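Local coordinates for Alpha/beta hydrolase (Xanthomonas campestris pv. campestris, PDB 2QJW), which is a putative hydrolase of the alpha/beta superfamily whose substrate is unknown, probably working through a serine nucleophile as its relatives do, at residues C7-G12 / A24-A29; T35-D40 / L64-A69; V76-S81 / A89-Q94; A99-V104 / A170-S175; V120-V125 / I139-A144. All coordinates share one frame; numbering follows the deposited sequence. Where two conformers were deposited one is given.

Interaction 1: residues C7-G12 / A24-A29; sequences CILAHG and ALAEVA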
# COMPACT_ATOMS: atom_id res chain seq x y z
N CYS A 7 -6.80 17.93 10.36
CA CYS A 7 -6.86 16.47 10.58
C CYS A 7 -7.27 16.15 12.01
O CYS A 7 -6.75 16.75 12.95
CB CYS A 7 -5.51 15.85 10.34
SG CYS A 7 -4.91 15.97 8.67
N ILE A 8 -8.27 15.28 12.16
CA ILE A 8 -8.68 14.80 13.49
C ILE A 8 -8.24 13.36 13.56
O ILE A 8 -8.63 12.57 12.72
CB ILE A 8 -10.16 14.95 13.75
CG1 ILE A 8 -10.62 16.40 13.57
CG2 ILE A 8 -10.45 14.39 15.19
CD1 ILE A 8 -12.06 16.67 13.51
N LEU A 9 -7.35 13.03 14.50
CA LEU A 9 -6.66 11.74 14.60
C LEU A 9 -7.17 11.02 15.84
O LEU A 9 -6.93 11.51 16.96
CB LEU A 9 -5.17 11.98 14.72
CG LEU A 9 -4.65 12.99 13.69
CD1 LEU A 9 -3.25 13.36 14.04
CD2 LEU A 9 -4.80 12.45 12.24
N ALA A 10 -7.89 9.90 15.69
CA ALA A 10 -8.56 9.21 16.81
C ALA A 10 -7.85 7.95 17.24
O ALA A 10 -7.74 6.99 16.48
CB ALA A 10 -9.96 8.86 16.37
N HIS A 11 -7.40 7.98 18.48
CA HIS A 11 -6.71 6.84 19.07
C HIS A 11 -7.58 5.63 19.31
O HIS A 11 -8.79 5.72 19.37
CB HIS A 11 -6.01 7.29 20.36
CG HIS A 11 -6.92 7.51 21.56
ND1 HIS A 11 -7.53 6.47 22.26
CD2 HIS A 11 -7.33 8.65 22.14
CE1 HIS A 11 -8.26 6.99 23.24
NE2 HIS A 11 -8.17 8.30 23.18
N GLY A 12 -6.93 4.45 19.40
CA GLY A 12 -7.63 3.20 19.62
C GLY A 12 -8.06 2.99 21.07
O GLY A 12 -7.74 3.78 21.97
N ALA A 24 2.47 9.94 15.59
CA ALA A 24 3.15 9.91 14.30
C ALA A 24 2.32 10.56 13.22
O ALA A 24 2.85 11.30 12.39
CB ALA A 24 3.48 8.47 13.91
N LEU A 25 1.03 10.30 13.21
CA LEU A 25 0.18 10.91 12.21
C LEU A 25 0.08 12.42 12.42
O LEU A 25 -0.01 13.16 11.45
CB LEU A 25 -1.22 10.31 12.17
CG LEU A 25 -1.35 8.84 11.80
CD1 LEU A 25 -2.86 8.55 11.52
CD2 LEU A 25 -0.45 8.43 10.64
N ALA A 26 0.08 12.88 13.66
CA ALA A 26 0.09 14.33 13.95
C ALA A 26 1.38 14.97 13.41
O ALA A 26 1.34 16.10 12.91
CB ALA A 26 -0.06 14.58 15.41
N GLU A 27 2.49 14.30 13.53
CA GLU A 27 3.74 14.81 12.99
C GLU A 27 3.63 14.90 11.47
O GLU A 27 4.11 15.85 10.87
CB GLU A 27 4.90 13.94 13.45
CG GLU A 27 6.25 14.34 12.84
N VAL A 28 2.97 13.95 10.80
CA VAL A 28 2.80 14.03 9.35
C VAL A 28 1.95 15.21 9.02
O VAL A 28 2.30 16.00 8.13
CB VAL A 28 2.17 12.74 8.80
CG1 VAL A 28 1.76 12.88 7.39
CG2 VAL A 28 3.16 11.60 8.90
N ALA A 29 0.81 15.37 9.69
CA ALA A 29 -0.07 16.50 9.45
C ALA A 29 0.76 17.79 9.62
O ALA A 29 0.72 18.66 8.75
CB ALA A 29 -1.25 16.50 10.35
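Leu-9 is the bump of this contact, and the backbone of helix 20-31 between Leu-25 and Ala-26 is the hollow that takes it. The methyl CD1 of Leu-9 pushes in until it lies 3.4 Å from the backbone N of Ala-26 and 3.5 Å from CA of the same residue, the latter tighter than ordinary van der Waals contact. Ala-26 CB borders the hollow, 3.7 Å from Leu-9 CD1. The other wall is Leu-25: its CB stands 4.1 Å from CD1 and 4.2 Å from CD2 of Leu-9, so the fork of the strand leucine straddles it, the two leucine side chains running at a slant to each other. A chi1 of -47°, with CG anti to the carbonyl carbon, and an extended chi2 carry CD1 of Leu-9 out to the Ala-26 backbone.

One helical turn on from Leu-25, a shallower fit repeats the theme. Cys-7 SG rests on Ala-29 CB at 4.1 Å, a small group against a small group, and the strand and helix run almost exactly antiparallel (171°) with axes 9.3 Å apart. All five touching residues are buried and no hydrogen bond crosses. The contact is the first half of a beta-alpha-beta unit: strand 6-10 lies between strands 35-37 and 76-81, Leu-25 also packs on Ala-79, and Phe-169 of helix 162-174 covers Leu-25 from the neighbouring helix.

Interaction 2: residues T35-D40 / L64-A69; sequences THERPD and LEIARA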
# COMPACT_ATOMS: atom_id res chain seq x y z
N THR A 35 -3.48 21.55 9.99
CA THR A 35 -3.62 21.64 11.41
C THR A 35 -4.12 20.24 11.89
O THR A 35 -4.56 19.43 11.09
CB THR A 35 -4.54 22.73 11.87
OG1 THR A 35 -5.83 22.55 11.31
CG2 THR A 35 -3.98 24.12 11.41
N HIS A 36 -4.07 20.00 13.18
CA HIS A 36 -4.39 18.66 13.70
C HIS A 36 -4.73 18.67 15.15
O HIS A 36 -4.32 19.58 15.89
CB HIS A 36 -3.24 17.71 13.44
CG HIS A 36 -1.93 18.24 13.90
ND1 HIS A 36 -1.45 17.99 15.16
CD2 HIS A 36 -1.04 19.05 13.29
CE1 HIS A 36 -0.30 18.61 15.30
NE2 HIS A 36 -0.02 19.26 14.19
N GLU A 37 -5.51 17.67 15.55
CA GLU A 37 -5.83 17.45 16.95
C GLU A 37 -6.04 15.96 17.18
O GLU A 37 -6.43 15.24 16.29
CB GLU A 37 -7.06 18.22 17.42
CG GLU A 37 -8.36 17.75 16.88
CD GLU A 37 -9.54 18.64 17.24
OE1 GLU A 37 -9.95 18.63 18.43
OE2 GLU A 37 -10.10 19.31 16.33
N ARG A 38 -5.76 15.53 18.42
CA ARG A 38 -5.88 14.16 18.88
C ARG A 38 -6.82 14.14 20.09
O ARG A 38 -6.35 14.40 21.23
CB ARG A 38 -4.51 13.64 19.25
CG ARG A 38 -3.66 13.33 18.02
CD ARG A 38 -2.20 13.13 18.45
NE ARG A 38 -1.61 14.39 18.74
CZ ARG A 38 -0.46 14.55 19.38
NH1 ARG A 38 0.23 13.50 19.84
NH2 ARG A 38 0.00 15.77 19.58
N PRO A 39 -8.11 13.94 19.85
CA PRO A 39 -9.03 14.00 20.99
C PRO A 39 -8.77 12.85 21.99
O PRO A 39 -8.36 11.78 21.60
CB PRO A 39 -10.39 13.86 20.37
CG PRO A 39 -10.19 14.32 18.89
CD PRO A 39 -8.83 13.80 18.57
N ASP A 40 -9.09 13.11 23.23
CA ASP A 40 -8.92 12.12 24.29
C ASP A 40 -10.23 11.43 24.52
O ASP A 40 -11.25 12.04 24.87
CB ASP A 40 -8.49 12.87 25.54
CG ASP A 40 -8.04 11.91 26.63
OD1 ASP A 40 -8.53 10.76 26.66
OD2 ASP A 40 -7.12 12.27 27.40
N LEU A 64 -18.06 13.32 16.40
CA LEU A 64 -18.97 14.02 15.52
C LEU A 64 -18.96 15.53 15.84
O LEU A 64 -18.86 16.36 14.94
CB LEU A 64 -20.39 13.45 15.71
CG LEU A 64 -21.54 14.13 14.96
CD1 LEU A 64 -21.26 14.08 13.48
CD2 LEU A 64 -22.87 13.43 15.33
N GLU A 65 -18.99 15.85 17.12
CA GLU A 65 -19.04 17.24 17.54
C GLU A 65 -17.77 17.97 17.15
O GLU A 65 -17.81 19.11 16.65
CB GLU A 65 -19.30 17.30 19.04
CG GLU A 65 -20.78 16.97 19.34
CD GLU A 65 -21.16 16.99 20.83
OE1 GLU A 65 -20.33 17.37 21.68
OE2 GLU A 65 -22.31 16.64 21.13
N ILE A 66 -16.63 17.32 17.37
CA ILE A 66 -15.36 17.88 17.01
C ILE A 66 -15.19 18.06 15.50
O ILE A 66 -14.67 19.09 14.99
CB ILE A 66 -14.21 17.01 17.61
CG1 ILE A 66 -14.22 17.10 19.15
CG2 ILE A 66 -12.87 17.44 17.13
CD1 ILE A 66 -13.26 16.09 19.87
N ALA A 67 -15.63 17.06 14.73
CA ALA A 67 -15.52 17.18 13.28
C ALA A 67 -16.42 18.24 12.71
O ALA A 67 -16.01 19.00 11.82
CB ALA A 67 -15.85 15.80 12.67
N ARG A 68 -17.65 18.29 13.20
CA ARG A 68 -18.61 19.29 12.75
C ARG A 68 -18.04 20.67 12.96
O ARG A 68 -18.04 21.49 12.02
CB ARG A 68 -19.94 19.05 13.52
CG ARG A 68 -21.07 20.01 13.36
CD ARG A 68 -21.61 20.03 12.01
NE ARG A 68 -22.23 18.78 11.55
CZ ARG A 68 -22.68 18.62 10.31
NH1 ARG A 68 -22.58 19.62 9.42
NH2 ARG A 68 -23.21 17.47 9.94
N ALA A 69 -17.50 20.94 14.16
CA ALA A 69 -16.89 22.22 14.44
C ALA A 69 -15.79 22.56 13.44
O ALA A 69 -15.65 23.70 12.96
CB ALA A 69 -16.32 22.24 15.89
O HOH W 1 -12.51 20.61 15.92
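Ile-66 meets Pro-39 and Glu-37 with different branches, and a water adds a polar link between Glu-37 and the Ile-66 backbone. The apolar part belongs to CD1 of Ile-66, which sits against the proline ring, 3.7 Å from both CB and CG of Pro-39; the methyl thus spans one bond of the ring instead of meeting a single atom.

The second kind of contact is between a methyl and a carboxylate. CG2 of Ile-66 lies 3.4 Å from OE1 and equally 3.4 Å from OE2 of Glu-37, with CD at 3.5 Å, so the methyl lies over the face of the carboxylate, somewhat off its perpendicular, and favours neither oxygen. Glu-37 reaches across with CG lodged between its backbone N and carbonyl carbon (chi1 70°) and the chain extended beyond.

Hydrogen bonding between the segments goes through solvent. One water donates to Glu-37 OE2 and to the backbone O of Ile-66, each at 2.8 Å, tying the carboxylate to the helix backbone. OE2 also has a hydrogen bond with NE2 of His-6, which would help to fix the carboxylate in place.

The contact is partly buried, near the edge of the sheet. Strand 35-37, outermost in this chain, is paired to strand 6-10, and Ile-8 of that strand packs against Glu-37, Pro-39 and Ile-66 beneath helix 56-71.

Interaction 3: residues V76-S81 / A89-Q94; sequences VVLAGS and AQVSLQ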
# COMPACT_ATOMS: atom_id res chain seq x y z
N VAL A 76 -11.84 18.90 6.45
CA VAL A 76 -11.45 17.98 7.54
C VAL A 76 -11.13 16.61 6.97
O VAL A 76 -11.92 16.03 6.23
CB VAL A 76 -12.58 17.84 8.54
CG1 VAL A 76 -12.18 16.83 9.64
CG2 VAL A 76 -12.92 19.22 9.15
N VAL A 77 -9.99 16.09 7.42
CA VAL A 77 -9.58 14.70 7.21
C VAL A 77 -9.70 13.96 8.55
O VAL A 77 -9.21 14.47 9.59
CB VAL A 77 -8.15 14.60 6.66
CG1 VAL A 77 -7.62 13.20 6.66
CG2 VAL A 77 -8.11 15.22 5.25
N LEU A 78 -10.38 12.80 8.53
CA LEU A 78 -10.50 11.97 9.74
C LEU A 78 -9.60 10.77 9.59
O LEU A 78 -9.49 10.16 8.53
CB LEU A 78 -11.92 11.49 9.92
CG LEU A 78 -12.94 12.62 10.03
CD1 LEU A 78 -14.34 12.02 10.15
CD2 LEU A 78 -12.66 13.53 11.19
N ALA A 79 -8.90 10.44 10.68
CA ALA A 79 -7.98 9.29 10.67
C ALA A 79 -8.07 8.63 11.98
O ALA A 79 -8.46 9.24 12.98
CB ALA A 79 -6.58 9.74 10.46
N GLY A 80 -7.66 7.38 12.03
CA GLY A 80 -7.63 6.68 13.29
C GLY A 80 -6.88 5.39 13.25
O GLY A 80 -6.34 4.99 12.22
N SER A 81 -6.88 4.74 14.42
CA SER A 81 -6.37 3.39 14.58
C SER A 81 -7.44 2.54 15.28
O SER A 81 -7.97 2.98 16.28
CB SER A 81 -5.11 3.38 15.41
OG SER A 81 -4.65 2.04 15.55
N ALA A 89 -14.65 6.46 10.48
CA ALA A 89 -15.46 6.05 9.36
C ALA A 89 -16.94 6.34 9.56
O ALA A 89 -17.56 6.91 8.70
CB ALA A 89 -15.19 4.54 9.07
N GLN A 90 -17.48 6.02 10.71
CA GLN A 90 -18.90 6.26 10.97
C GLN A 90 -19.21 7.78 10.93
O GLN A 90 -20.22 8.17 10.33
CB GLN A 90 -19.37 5.64 12.29
CG GLN A 90 -19.22 4.15 12.38
CD GLN A 90 -20.10 3.39 11.40
OE1 GLN A 90 -21.05 3.91 10.83
NE2 GLN A 90 -19.78 2.15 11.20
N VAL A 91 -18.30 8.58 11.49
CA VAL A 91 -18.51 10.02 11.53
C VAL A 91 -18.46 10.62 10.15
O VAL A 91 -19.17 11.59 9.88
CB VAL A 91 -17.53 10.71 12.54
CG1 VAL A 91 -17.50 12.26 12.36
CG2 VAL A 91 -17.95 10.28 13.95
N SER A 92 -17.69 10.04 9.20
CA SER A 92 -17.66 10.59 7.86
C SER A 92 -19.03 10.56 7.16
O SER A 92 -19.23 11.30 6.22
CB SER A 92 -16.65 9.85 6.96
OG SER A 92 -17.06 8.53 6.64
N LEU A 93 -19.91 9.67 7.63
CA LEU A 93 -21.28 9.48 7.17
C LEU A 93 -22.19 10.62 7.63
O LEU A 93 -23.27 10.79 7.03
CB LEU A 93 -21.86 8.18 7.71
CG LEU A 93 -21.19 6.78 7.49
CD1 LEU A 93 -21.78 5.70 8.42
CD2 LEU A 93 -21.33 6.39 6.09
N GLN A 94 -21.73 11.40 8.61
CA GLN A 94 -22.52 12.46 9.24
C GLN A 94 -22.04 13.89 9.08
O GLN A 94 -22.78 14.81 9.44
CB GLN A 94 -22.58 12.11 10.75
CG GLN A 94 -23.36 10.84 10.98
CD GLN A 94 -23.85 10.70 12.43
OE1 GLN A 94 -23.55 9.73 13.10
NE2 GLN A 94 -24.56 11.71 12.92
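Leu-78 and Val-91 come together through two quite different torsions. In Leu-78, chi1 of -58° places CG beside the backbone N and opposite the carbonyl carbon, and chi2 of 178° extends the chain so that CD1 reaches out from the strand to the helix. In Val-91, chi1 of 167° sets CG1 trans to the backbone N, and this is the branch that receives the leucine: Leu-78 CD1 lies 3.9 Å from Val-91 CG1 and 4.2 Å from its CB. The two side chains cross at about a right angle, one methyl against one branch.

The same CD1 also rests over the backbone, 4.0 Å from the N of Ser-92. Strand 76-81 and helix 83-92 open a beta-alpha-beta unit that ends in strand 99-103, and the turn between them fits the nucleophile elbow of alpha/beta hydrolases, its GxSxG pattern beginning at Gly-80. Leu-78 lies two residues before that glycine, so the packing sets the middle of strand 76-81 against the later residues of the helix that follows the probable elbow.

Next to Val-91, Ser-92 turns its hydroxyl back on the helix. OG donates to the backbone O of Ala-89 at 2.7 Å, in the carbonyl plane and on a lone pair, and it also has a hydrogen bond with the backbone N of Ala-118. Leu-78 also touches Ile-8 and Leu-100 of the two flanking strands.

Interaction 4: residues A99-V104 / A170-S175; sequences ALFLMV and AELLQS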
# COMPACT_ATOMS: atom_id res chain seq x y z
N ALA A 99 -11.50 13.25 3.28
CA ALA A 99 -10.80 11.94 3.07
C ALA A 99 -10.69 11.24 4.40
O ALA A 99 -10.86 11.86 5.45
CB ALA A 99 -9.40 12.14 2.49
N LEU A 100 -10.41 9.95 4.32
CA LEU A 100 -10.40 9.06 5.47
C LEU A 100 -9.18 8.16 5.47
O LEU A 100 -8.95 7.45 4.48
CB LEU A 100 -11.66 8.22 5.40
CG LEU A 100 -12.06 7.32 6.55
CD1 LEU A 100 -12.26 8.13 7.90
CD2 LEU A 100 -13.32 6.52 6.15
N PHE A 101 -8.44 8.14 6.59
CA PHE A 101 -7.25 7.31 6.74
C PHE A 101 -7.47 6.34 7.89
O PHE A 101 -7.66 6.76 9.04
CB PHE A 101 -5.97 8.11 6.98
CG PHE A 101 -4.76 7.26 7.03
CD1 PHE A 101 -4.26 6.72 5.90
CD2 PHE A 101 -4.15 7.00 8.22
CE1 PHE A 101 -3.10 5.94 5.94
CE2 PHE A 101 -3.02 6.20 8.28
CZ PHE A 101 -2.49 5.66 7.14
N LEU A 102 -7.47 5.06 7.58
CA LEU A 102 -7.83 4.05 8.58
C LEU A 102 -6.74 3.06 8.79
O LEU A 102 -6.36 2.34 7.89
CB LEU A 102 -9.05 3.30 8.12
CG LEU A 102 -10.28 4.08 7.64
CD1 LEU A 102 -11.47 3.19 7.17
CD2 LEU A 102 -10.77 4.99 8.77
N MSE A 103 -6.20 3.00 10.00
CA MSE A 103 -5.24 1.95 10.42
C MSE A 103 -6.05 0.84 11.13
O MSE A 103 -6.87 1.13 11.99
CB MSE A 103 -4.15 2.46 11.30
CG MSE A 103 -3.32 3.59 10.64
SE MSE A 103 -1.94 4.31 11.70
CE MSE A 103 -3.08 5.25 12.86
N VAL A 104 -5.80 -0.40 10.72
CA VAL A 104 -6.42 -1.64 11.32
C VAL A 104 -7.89 -1.40 11.71
O VAL A 104 -8.26 -1.55 12.86
CB VAL A 104 -5.54 -2.26 12.47
CG1 VAL A 104 -4.27 -2.86 11.84
CG2 VAL A 104 -5.18 -1.27 13.52
N ALA A 170 0.69 10.52 4.63
CA ALA A 170 1.24 11.62 3.89
C ALA A 170 0.81 11.58 2.45
O ALA A 170 0.50 12.61 1.85
CB ALA A 170 2.81 11.56 3.99
N GLU A 171 0.85 10.42 1.85
CA GLU A 171 0.45 10.26 0.47
C GLU A 171 -1.01 10.62 0.23
O GLU A 171 -1.38 11.17 -0.85
CB GLU A 171 0.70 8.84 0.03
CG GLU A 171 2.17 8.58 -0.20
CD GLU A 171 2.53 7.10 -0.15
OE1 GLU A 171 1.62 6.24 -0.10
OE2 GLU A 171 3.75 6.82 -0.14
N LEU A 172 -1.84 10.28 1.21
CA LEU A 172 -3.25 10.66 1.17
C LEU A 172 -3.35 12.17 1.26
O LEU A 172 -4.00 12.78 0.37
CB LEU A 172 -4.05 10.04 2.30
CG LEU A 172 -5.52 10.44 2.30
CD1 LEU A 172 -6.29 9.92 1.12
CD2 LEU A 172 -6.15 9.94 3.59
N LEU A 173 -2.74 12.80 2.24
CA LEU A 173 -2.86 14.26 2.38
C LEU A 173 -2.31 14.98 1.16
O LEU A 173 -2.91 15.97 0.72
CB LEU A 173 -2.15 14.76 3.61
CG LEU A 173 -2.74 14.30 4.97
CD1 LEU A 173 -1.88 14.88 6.15
CD2 LEU A 173 -4.25 14.63 5.00
N GLN A 174 -1.25 14.47 0.58
CA GLN A 174 -0.62 15.15 -0.57
C GLN A 174 -1.50 15.08 -1.81
O GLN A 174 -1.30 15.88 -2.74
CB GLN A 174 0.74 14.53 -0.85
CG GLN A 174 1.86 14.89 0.16
CD GLN A 174 3.01 13.81 0.22
OE1 GLN A 174 2.96 12.77 -0.45
NE2 GLN A 174 3.99 14.05 1.06
N SER A 175 -2.50 14.21 -1.84
CA SER A 175 -3.36 14.04 -3.00
C SER A 175 -4.55 15.00 -2.97
O SER A 175 -5.37 15.00 -3.91
CB SER A 175 -3.90 12.61 -3.04
OG SER A 175 -4.89 12.33 -2.07
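The carbonyl oxygen of Leu-172, whose side chain carries this contact with strand 99-103, is gripped twice by one residue. Ser-175 donates its hydroxyl, OG lying 2.6 Å from Leu-172 O, in the carbonyl plane and on a lone pair. It adds its backbone amide, with Ser-175 N 3.0 Å from the same oxygen. Both bonds tie Ser-175 back to the carbonyl of the residue three places earlier.

From helix 162-174 the side chain of Leu-172 points at the sheet. CG stands trans to the backbone N (chi1 179°), which carries both methyls down between Ala-99 and Phe-101. CD1 and CD2 of Leu-172 each lie 4.1 Å from Ala-99 CB, so the fork sits over that small methyl. CD2 goes on to meet CB of Phe-101 at 3.9 Å and the backbone O of Leu-100, also at 3.9 Å; it thus bridges the strand from one inward-pointing residue to the next. The ring of Phe-101 is approached obliquely by CD2, and it meets the ring of Phe-169 with planes at about 45°.

All four touching residues are buried, and no hydrogen bond joins the segments. Strand and helix run antiparallel, at 177°, with axes 9.4 Å apart. The arrangement, a C-terminal helix laid along a central strand of a parallel sheet and sharing that face with helix 20-31, is that of the layered alpha/beta hydrolase fold.

Interaction 5: residues V120-V125 / I139-A144; sequences VPISIV and IAWAQA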
# COMPACT_ATOMS: atom_id res chain seq x y z
N VAL A 120 -15.81 8.99 -0.18
CA VAL A 120 -14.71 9.88 -0.33
C VAL A 120 -13.39 9.07 -0.40
O VAL A 120 -13.42 7.86 -0.19
CB VAL A 120 -14.68 10.87 0.83
CG1 VAL A 120 -16.04 11.64 0.86
CG2 VAL A 120 -14.41 10.22 2.19
N PRO A 121 -12.26 9.71 -0.71
CA PRO A 121 -10.99 8.92 -0.72
C PRO A 121 -10.75 8.23 0.63
O PRO A 121 -10.87 8.87 1.68
CB PRO A 121 -9.97 9.94 -1.01
CG PRO A 121 -10.73 11.04 -1.77
CD PRO A 121 -12.05 11.10 -1.15
N ILE A 122 -10.50 6.93 0.57
CA ILE A 122 -10.19 6.11 1.75
C ILE A 122 -8.87 5.42 1.51
O ILE A 122 -8.68 4.83 0.43
CB ILE A 122 -11.28 5.06 2.03
CG1 ILE A 122 -12.65 5.77 2.23
CG2 ILE A 122 -10.91 4.17 3.20
CD1 ILE A 122 -13.84 4.80 2.21
N SER A 123 -7.97 5.52 2.49
CA SER A 123 -6.70 4.83 2.47
C SER A 123 -6.59 4.04 3.77
O SER A 123 -6.81 4.61 4.82
CB SER A 123 -5.56 5.79 2.30
OG SER A 123 -4.31 5.16 2.32
N ILE A 124 -6.24 2.76 3.66
CA ILE A 124 -6.24 1.83 4.78
C ILE A 124 -4.86 1.22 4.87
O ILE A 124 -4.26 0.86 3.86
CB ILE A 124 -7.30 0.69 4.58
CG1 ILE A 124 -8.71 1.26 4.33
CG2 ILE A 124 -7.28 -0.30 5.75
CD1 ILE A 124 -9.63 0.21 3.73
N VAL A 125 -4.38 1.09 6.10
CA VAL A 125 -3.18 0.28 6.42
C VAL A 125 -3.65 -0.84 7.33
O VAL A 125 -4.16 -0.56 8.39
CB VAL A 125 -2.01 1.05 7.05
CG1 VAL A 125 -0.82 0.13 7.33
CG2 VAL A 125 -1.63 2.18 6.10
N ILE A 139 -9.85 -6.71 3.61
CA ILE A 139 -9.71 -6.86 2.19
C ILE A 139 -11.10 -6.82 1.54
O ILE A 139 -11.34 -6.08 0.57
CB ILE A 139 -8.97 -8.18 1.81
CG1 ILE A 139 -7.49 -8.01 2.22
CG2 ILE A 139 -9.21 -8.51 0.31
CD1 ILE A 139 -6.74 -9.37 2.42
N ALA A 140 -12.10 -7.56 2.08
CA ALA A 140 -13.44 -7.56 1.47
C ALA A 140 -14.11 -6.17 1.55
O ALA A 140 -14.77 -5.72 0.63
CB ALA A 140 -14.34 -8.65 2.06
N TRP A 141 -13.97 -5.50 2.69
CA TRP A 141 -14.57 -4.20 2.89
C TRP A 141 -13.96 -3.21 1.95
O TRP A 141 -14.67 -2.42 1.27
CB TRP A 141 -14.32 -3.77 4.34
CG TRP A 141 -15.07 -2.56 4.81
CD1 TRP A 141 -16.32 -2.53 5.32
CD2 TRP A 141 -14.67 -1.19 4.65
NE1 TRP A 141 -16.71 -1.23 5.54
CE2 TRP A 141 -15.69 -0.40 5.16
CE3 TRP A 141 -13.50 -0.56 4.18
CZ2 TRP A 141 -15.61 1.01 5.17
CZ3 TRP A 141 -13.43 0.82 4.21
CH2 TRP A 141 -14.44 1.59 4.71
N ALA A 142 -12.62 -3.22 1.84
CA ALA A 142 -11.95 -2.33 0.93
C ALA A 142 -12.25 -2.62 -0.54
O ALA A 142 -12.43 -1.71 -1.36
CB ALA A 142 -10.42 -2.40 1.17
N GLN A 143 -12.28 -3.90 -0.90
CA GLN A 143 -12.55 -4.31 -2.30
C GLN A 143 -13.93 -3.79 -2.78
O GLN A 143 -14.08 -3.33 -3.93
CB GLN A 143 -12.45 -5.82 -2.45
CG GLN A 143 -12.58 -6.31 -3.90
CD GLN A 143 -11.92 -7.65 -4.13
OE1 GLN A 143 -11.75 -8.45 -3.22
NE2 GLN A 143 -11.53 -7.90 -5.37
N ALA A 144 -14.91 -3.82 -1.88
CA ALA A 144 -16.28 -3.39 -2.24
C ALA A 144 -16.33 -1.92 -2.61
O ALA A 144 -17.18 -1.48 -3.37
CB ALA A 144 -17.24 -3.68 -1.06
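Ile-124 makes the close part of this contact, and Ile-122 the looser part. CD1 of Ile-124 enters the angle between two consecutive helix residues, 3.7 Å from CB of Ala-142 and 3.9 Å from CZ3 of Trp-141. It reaches the indole at the edge, near the ring plane. Trp-141 is able to lie there because CG is trans to the backbone N (chi1 -170°), which swings the ring from the flank of the helix in toward the strand.

Ile-122 has a single, longer touch, CD1 to CH2 of Trp-141 at 4.1 Å, where the two side chains cross at about a right angle. The indole is held from beyond the contact as well: NE1 has a hydrogen bond with the backbone O of Leu-115, and Arg-145 makes a cation-pi interaction with the ring. The touching residues are all buried, whereas Ala-140 and Ala-144 on the outer side of the helix are exposed. Trp-128 of the second subunit packs on Ala-142.

Strand and helix axes are 10.5 Å apart and the directions differ by 162°. The two form the first elements of a beta-alpha-beta crossover, right-handed as is usual in this fold, from strand 122-127 through helix 135-145 to the edge strand 148-152.

Overall arrangement
All five contacts fix a helix or its end against one parallel sheet, whose order is 35-37, 6-10, 76-81, 99-103, 122-127, 148-152. Interactions 1, 2 and 3 follow in series along the chain, while interaction 5 falls within the 65 residues separating the two segments of interaction 4. Neighbouring strands link interaction 1 to 2 and 3, interaction 3 to 4, and interaction 4 to 5, with centres 11 to 12 Å apart. Interactions 2 and 5, whose centres are about 23 Å apart, lie on opposite sides of the chain's centre. Helices thus cover the sheet around the probable nucleophile elbow that follows strand 76-81.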